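Local coordinates for protein kinase A regulatory subunit, putative (Trypanosoma cruzi, PDB 6FTF) that acts as the regulatory subunit of a cAMP-independent protein kinase A and binds the nucleoside analogue 7-cyano-7-deazainosine in both of its cyclic nucleotide-binding domains, at residues Y191-G196 / D231-L236; E237-H242 / P270-L275. All coordinates share one frame; numbering follows the deposited sequence.

Interaction 1 (Y191-G196 / D231-L236). With 7CI (7-cyano-7-deazainosine), chain E.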
# COMPACT_ATOMS: atom_id res chain seq x y z
N TYR A 191 -12.28 15.27 14.20
CA TYR A 191 -11.89 15.48 12.82
C TYR A 191 -10.99 14.34 12.36
O TYR A 191 -9.94 14.07 12.97
CB TYR A 191 -11.19 16.83 12.65
CG TYR A 191 -12.12 18.03 12.59
CD1 TYR A 191 -13.10 18.24 13.55
CD2 TYR A 191 -12.02 18.94 11.55
CE1 TYR A 191 -13.96 19.33 13.45
CE2 TYR A 191 -12.86 20.04 11.47
CZ TYR A 191 -13.82 20.23 12.43
OH TYR A 191 -14.70 21.30 12.38
N ILE A 192 -11.40 13.68 11.30
CA ILE A 192 -10.58 12.67 10.64
C ILE A 192 -9.56 13.33 9.74
O ILE A 192 -8.38 12.94 9.73
CB ILE A 192 -11.52 11.71 9.88
CG1 ILE A 192 -12.49 11.05 10.86
CG2 ILE A 192 -10.72 10.69 9.09
CD1 ILE A 192 -13.61 10.27 10.24
N ILE A 193 -10.01 14.33 8.96
CA ILE A 193 -9.17 15.16 8.11
C ILE A 193 -9.48 16.62 8.43
O ILE A 193 -10.65 16.99 8.55
CB ILE A 193 -9.41 14.86 6.61
CG1 ILE A 193 -8.98 13.44 6.30
CG2 ILE A 193 -8.68 15.88 5.73
CD1 ILE A 193 -9.39 12.93 4.90
N HIS A 194 -8.44 17.44 8.55
CA HIS A 194 -8.59 18.89 8.61
C HIS A 194 -8.27 19.49 7.25
O HIS A 194 -7.32 19.07 6.59
CB HIS A 194 -7.63 19.52 9.62
CG HIS A 194 -8.09 19.44 11.04
ND1 HIS A 194 -8.88 20.41 11.63
CD2 HIS A 194 -7.88 18.50 11.99
CE1 HIS A 194 -9.11 20.07 12.88
NE2 HIS A 194 -8.53 18.91 13.13
N TYR A 195 -9.05 20.49 6.88
CA TYR A 195 -8.76 21.34 5.73
C TYR A 195 -7.36 21.91 5.82
O TYR A 195 -6.91 22.31 6.90
CB TYR A 195 -9.78 22.49 5.77
CG TYR A 195 -9.66 23.52 4.68
CD1 TYR A 195 -8.73 24.52 4.73
CD2 TYR A 195 -10.52 23.50 3.59
CE1 TYR A 195 -8.63 25.47 3.73
CE2 TYR A 195 -10.44 24.44 2.59
CZ TYR A 195 -9.49 25.42 2.67
OH TYR A 195 -9.39 26.38 1.69
N GLY A 196 -6.68 22.00 4.68
CA GLY A 196 -5.43 22.72 4.60
C GLY A 196 -4.19 21.97 4.97
O GLY A 196 -3.13 22.59 5.14
N ASP A 231 -17.65 3.62 2.25
CA ASP A 231 -17.14 4.75 1.50
C ASP A 231 -15.70 5.04 1.92
O ASP A 231 -15.18 4.52 2.91
CB ASP A 231 -18.00 5.99 1.77
CG ASP A 231 -19.39 5.89 1.17
OD1 ASP A 231 -19.55 5.29 0.08
OD2 ASP A 231 -20.33 6.43 1.77
N HIS A 232 -15.05 5.87 1.13
CA HIS A 232 -13.67 6.28 1.38
C HIS A 232 -13.53 7.79 1.32
O HIS A 232 -14.26 8.48 0.60
CB HIS A 232 -12.73 5.67 0.35
CG HIS A 232 -13.19 5.87 -1.05
ND1 HIS A 232 -12.93 7.02 -1.77
CD2 HIS A 232 -13.97 5.10 -1.85
CE1 HIS A 232 -13.50 6.94 -2.96
NE2 HIS A 232 -14.13 5.78 -3.04
N ILE A 233 -12.54 8.30 2.06
CA ILE A 233 -12.18 9.72 2.03
C ILE A 233 -10.66 9.83 2.02
O ILE A 233 -9.95 8.94 2.52
CB ILE A 233 -12.77 10.57 3.18
CG1 ILE A 233 -12.35 10.07 4.57
CG2 ILE A 233 -14.29 10.70 3.03
CD1 ILE A 233 -13.34 9.14 5.27
N GLY A 234 -10.16 10.92 1.44
CA GLY A 234 -8.74 11.22 1.40
C GLY A 234 -8.10 10.99 0.05
O GLY A 234 -6.95 11.40 -0.15
N GLU A 235 -8.81 10.41 -0.91
CA GLU A 235 -8.17 10.08 -2.17
C GLU A 235 -7.96 11.29 -3.08
O GLU A 235 -7.12 11.23 -3.97
CB GLU A 235 -8.93 9.01 -2.94
CG GLU A 235 -10.22 9.47 -3.59
CD GLU A 235 -11.37 9.64 -2.64
OE1 GLU A 235 -11.24 9.25 -1.45
OE2 GLU A 235 -12.42 10.16 -3.11
N LEU A 236 -8.72 12.37 -2.91
CA LEU A 236 -8.66 13.43 -3.91
C LEU A 236 -7.29 14.07 -3.94
O LEU A 236 -6.74 14.36 -5.01
CB LEU A 236 -9.72 14.50 -3.64
CG LEU A 236 -11.17 14.02 -3.67
CD1 LEU A 236 -12.11 15.19 -3.46
CD2 LEU A 236 -11.51 13.31 -4.99
C1 7CI E . -13.37 14.64 0.65
N1 7CI E . -13.94 15.73 -0.22
O1 7CI E . -12.61 15.21 1.69
C2 7CI E . -15.10 15.64 -0.85
N2 7CI E . -16.02 14.65 -0.83
O2 7CI E . -12.47 12.46 0.39
C3 7CI E . -17.18 14.84 -1.49
N3 7CI E . -17.39 16.00 -2.25
O3 7CI E . -10.06 13.47 -0.13
C4 7CI E . -16.46 17.00 -2.31
N4 7CI E . -13.49 19.99 -2.27
C5 7CI E . -15.27 16.87 -1.57
O5 7CI E . -16.73 17.99 -3.06
C6 7CI E . -14.09 17.69 -1.32
C7 7CI E . -13.32 16.91 -0.47
C8 7CI E . -13.77 18.94 -1.84
C9 7CI E . -12.44 13.75 -0.10
C10 7CI E . -11.16 14.40 0.10
C11 7CI E . -11.26 14.78 1.59
C12 7CI E . -10.30 15.96 2.02
O4 7CI E . -10.38 17.00 1.10
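Ile-193 meets Ile-233 and Gly-234 beside the ribose of the bound nucleoside, at the start of the phosphate-binding cassette of the second cyclic nucleotide-binding domain. The contact is buried and apolar, with no hydrogen bond between the two segments. The tip of Ile-193 does the touching. Ile-193 CG1 stands beside its own backbone N (chi1 -65°), and the extended end carries CD1 to 3.9 Å from Gly-234 CA. Ile-193 CD1 also lies 4.1 Å from Ile-233 CG1. The other branch of Ile-193, CG2, turns to the ligand and sits 4.0 Å from its C12. One residue thus packs on the cassette and on the sugar. In Ile-233, CG1 lies between the backbone N and the carbonyl carbon (chi1 59°), where it meets Ile-193 CD1.

Gly-234 holds the ribose through its backbone N. Gly-234 N donates to the ligand hydroxyl O2 at 3.0 Å in a nearly straight bond, and reaches O3 through a weak, more bent one. Leu-236 N adds a bond to ligand O3 at 3.3 Å. Leu-236 CD1 packs over the ligand, 3.7 Å from both C7 and C9. Across the glycine turn, His-232 ND1 donates to Glu-235 OE1 at 2.8 Å. The acceptor lies in the imidazole plane, but the donor comes in from above the carboxylate plane. This bond spans the glycine turn, from strand 232-233 to Glu-235.

A classic beta bulge sets Ile-192 and Ile-193 opposite Val-248 on the neighbouring strand, where the chain turns a corner between sheets. Tyr-203 of strand 201-205 lies against both Ile-193 and Ile-233. Strand, glycine turn and short helix, with backbone N-H groups pointing at the ribose, are typical of the nucleotide pocket in the cyclic nucleotide-binding fold.

Interaction 2 (E237-H242 / P270-L275). With 7CI (7-cyano-7-deazainosine), chain E.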
# COMPACT_ATOMS: atom_id res chain seq x y z
N GLU A 237 -6.72 14.30 -2.77
CA GLU A 237 -5.39 14.88 -2.67
C GLU A 237 -4.34 13.99 -3.30
O GLU A 237 -3.33 14.48 -3.82
CB GLU A 237 -5.06 15.14 -1.21
CG GLU A 237 -5.90 16.24 -0.57
CD GLU A 237 -7.37 15.89 -0.35
OE1 GLU A 237 -7.68 14.71 -0.03
OE2 GLU A 237 -8.23 16.80 -0.49
N PHE A 238 -4.53 12.67 -3.19
CA PHE A 238 -3.59 11.70 -3.74
C PHE A 238 -3.67 11.69 -5.26
O PHE A 238 -2.65 11.51 -5.94
CB PHE A 238 -3.92 10.27 -3.29
CG PHE A 238 -3.76 9.98 -1.82
CD1 PHE A 238 -3.50 10.93 -0.83
CD2 PHE A 238 -3.87 8.65 -1.43
CE1 PHE A 238 -3.36 10.54 0.50
CE2 PHE A 238 -3.72 8.26 -0.13
CZ PHE A 238 -3.48 9.20 0.84
N LEU A 239 -4.88 11.83 -5.81
CA LEU A 239 -5.10 11.81 -7.25
C LEU A 239 -4.58 13.08 -7.90
O LEU A 239 -4.00 13.03 -9.00
CB LEU A 239 -6.59 11.67 -7.56
CG LEU A 239 -7.20 10.32 -7.19
CD1 LEU A 239 -8.70 10.37 -7.29
CD2 LEU A 239 -6.68 9.19 -8.07
N ASN A 240 -4.81 14.23 -7.27
CA ASN A 240 -4.60 15.52 -7.90
C ASN A 240 -3.51 16.36 -7.24
O ASN A 240 -3.32 17.52 -7.61
CB ASN A 240 -5.93 16.26 -8.02
CG ASN A 240 -6.86 15.58 -9.01
OD1 ASN A 240 -6.40 15.09 -10.06
ND2 ASN A 240 -8.15 15.53 -8.70
N ASN A 241 -2.78 15.78 -6.30
CA ASN A 241 -1.55 16.37 -5.76
C ASN A 241 -1.77 17.78 -5.20
O ASN A 241 -1.10 18.74 -5.58
CB ASN A 241 -0.44 16.37 -6.81
CG ASN A 241 0.04 14.99 -7.13
OD1 ASN A 241 0.27 14.18 -6.25
ND2 ASN A 241 0.20 14.72 -8.41
N HIS A 242 -2.67 17.87 -4.22
CA HIS A 242 -2.91 19.15 -3.55
C HIS A 242 -3.19 18.89 -2.07
O HIS A 242 -3.48 17.77 -1.66
CB HIS A 242 -4.04 19.95 -4.22
CG HIS A 242 -5.34 19.21 -4.29
ND1 HIS A 242 -6.13 18.98 -3.20
CD2 HIS A 242 -5.98 18.63 -5.34
CE1 HIS A 242 -7.20 18.29 -3.56
NE2 HIS A 242 -7.13 18.06 -4.86
N PRO A 270 -4.76 -0.37 -9.22
CA PRO A 270 -5.76 -1.01 -10.09
C PRO A 270 -7.16 -0.41 -10.01
O PRO A 270 -7.99 -0.71 -10.89
CB PRO A 270 -5.75 -2.48 -9.63
CG PRO A 270 -4.44 -2.66 -8.96
CD PRO A 270 -4.12 -1.34 -8.32
N VAL A 271 -7.46 0.42 -9.02
CA VAL A 271 -8.78 1.04 -8.92
C VAL A 271 -8.71 2.55 -9.06
O VAL A 271 -9.69 3.24 -8.77
CB VAL A 271 -9.55 0.61 -7.66
CG1 VAL A 271 -9.81 -0.90 -7.69
CG2 VAL A 271 -8.80 1.00 -6.41
N ILE A 272 -7.59 3.10 -9.52
CA ILE A 272 -7.49 4.54 -9.69
C ILE A 272 -8.57 5.06 -10.63
O ILE A 272 -9.17 6.11 -10.37
CB ILE A 272 -6.07 4.95 -10.12
CG1 ILE A 272 -5.14 4.90 -8.91
CG2 ILE A 272 -6.06 6.35 -10.73
CD1 ILE A 272 -3.67 5.08 -9.24
N ASP A 273 -8.85 4.34 -11.72
CA ASP A 273 -9.90 4.81 -12.62
C ASP A 273 -11.27 4.76 -11.97
O ASP A 273 -12.13 5.61 -12.27
CB ASP A 273 -9.84 4.06 -13.95
CG ASP A 273 -8.61 4.43 -14.79
OD1 ASP A 273 -8.28 5.64 -14.86
OD2 ASP A 273 -7.98 3.53 -15.37
N VAL A 274 -11.51 3.83 -11.05
CA VAL A 274 -12.75 3.84 -10.28
C VAL A 274 -12.82 5.10 -9.41
O VAL A 274 -13.85 5.78 -9.36
CB VAL A 274 -12.86 2.56 -9.44
CG1 VAL A 274 -14.08 2.61 -8.52
CG2 VAL A 274 -12.94 1.34 -10.35
N LEU A 275 -11.73 5.42 -8.72
CA LEU A 275 -11.72 6.59 -7.84
C LEU A 275 -11.91 7.88 -8.61
O LEU A 275 -12.51 8.84 -8.08
CB LEU A 275 -10.40 6.63 -7.07
CG LEU A 275 -10.18 5.46 -6.11
CD1 LEU A 275 -8.77 5.51 -5.53
CD2 LEU A 275 -11.20 5.45 -4.99
C1 7CI E . -13.37 14.64 0.65
N1 7CI E . -13.94 15.73 -0.22
O1 7CI E . -12.61 15.21 1.69
C2 7CI E . -15.10 15.64 -0.85
N2 7CI E . -16.02 14.65 -0.83
O2 7CI E . -12.47 12.46 0.39
C3 7CI E . -17.18 14.84 -1.49
N3 7CI E . -17.39 16.00 -2.25
O3 7CI E . -10.06 13.47 -0.13
C4 7CI E . -16.46 17.00 -2.31
N4 7CI E . -13.49 19.99 -2.27
C5 7CI E . -15.27 16.87 -1.57
O5 7CI E . -16.73 17.99 -3.06
C6 7CI E . -14.09 17.69 -1.32
C7 7CI E . -13.32 16.91 -0.47
C8 7CI E . -13.77 18.94 -1.84
C9 7CI E . -12.44 13.75 -0.10
C10 7CI E . -11.16 14.40 0.10
C11 7CI E . -11.26 14.78 1.59
C12 7CI E . -10.30 15.96 2.02
O4 7CI E . -10.38 17.00 1.10
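Leu-239 reaches from helix 235-240 toward Ile-272 and Leu-275. Its CB already points at segment 270-275. CG is anti to the carbonyl carbon (chi1 -69°), and there the side chain forks. Leu-239 CD2 stops 3.9 Å from Ile-272 CG2; the two side chains run past each other in opposite directions. Leu-239 CD1 lies 4.1 Å from Leu-275 CB. Here the side chains cross at about a right angle. Leu-239 CD1 is also 4.2 Å from Leu-275 O, so it rests on backbone as well as side chain.

The contact joins the short helix of the phosphate-binding cassette to the helical part that follows the beta barrel of a cyclic nucleotide-binding domain. Phe-264 of helix 264-268 touches Leu-239, Ile-272 and Leu-275 alike.

Glu-237, two residues before Leu-239, serves the ligand instead. Its chain bends at chi2 (70°), which brings the carboxylate to the sugar. Glu-237 OE1 accepts from the ligand hydroxyl O3 at 2.7 Å, and Glu-237 OE2 accepts from ligand O4, also at 2.7 Å. The carboxylate therefore bridges the two hydroxyls that a cyclic phosphate would link in cAMP. Its negative charge would probably disfavour a phosphate there. OE2 has a further, weak bond from Val-245 N. Glu-237 CA lies over one face of the His-242 ring, toward its rim, and His-242 NE2 is hydrogen-bonded to Tyr-287 OH.

Overall arrangement
Both interactions lie in the second half of the chain and neither nest nor cross. The chain first passes through 191-196. It then runs through strands 201-205, 209-215 and 221-228 and returns at 231-236, where interaction 1 closes the loop. Helix 235-240 is shared, and interaction 2 opens at the next residue, 237. Strands 247-250 and 254-260 and helix 264-268 come next, and 270-275 closes the second loop. Interaction 1 ties barrel strands to the start of the cassette; interaction 2 ties the cassette helix to the helices after the barrel. Their centres are about 13 Å apart. His-232 CE1 and Leu-275 CD2 touch at 3.4 Å; 231-236 and 237-242 bind the same ligand.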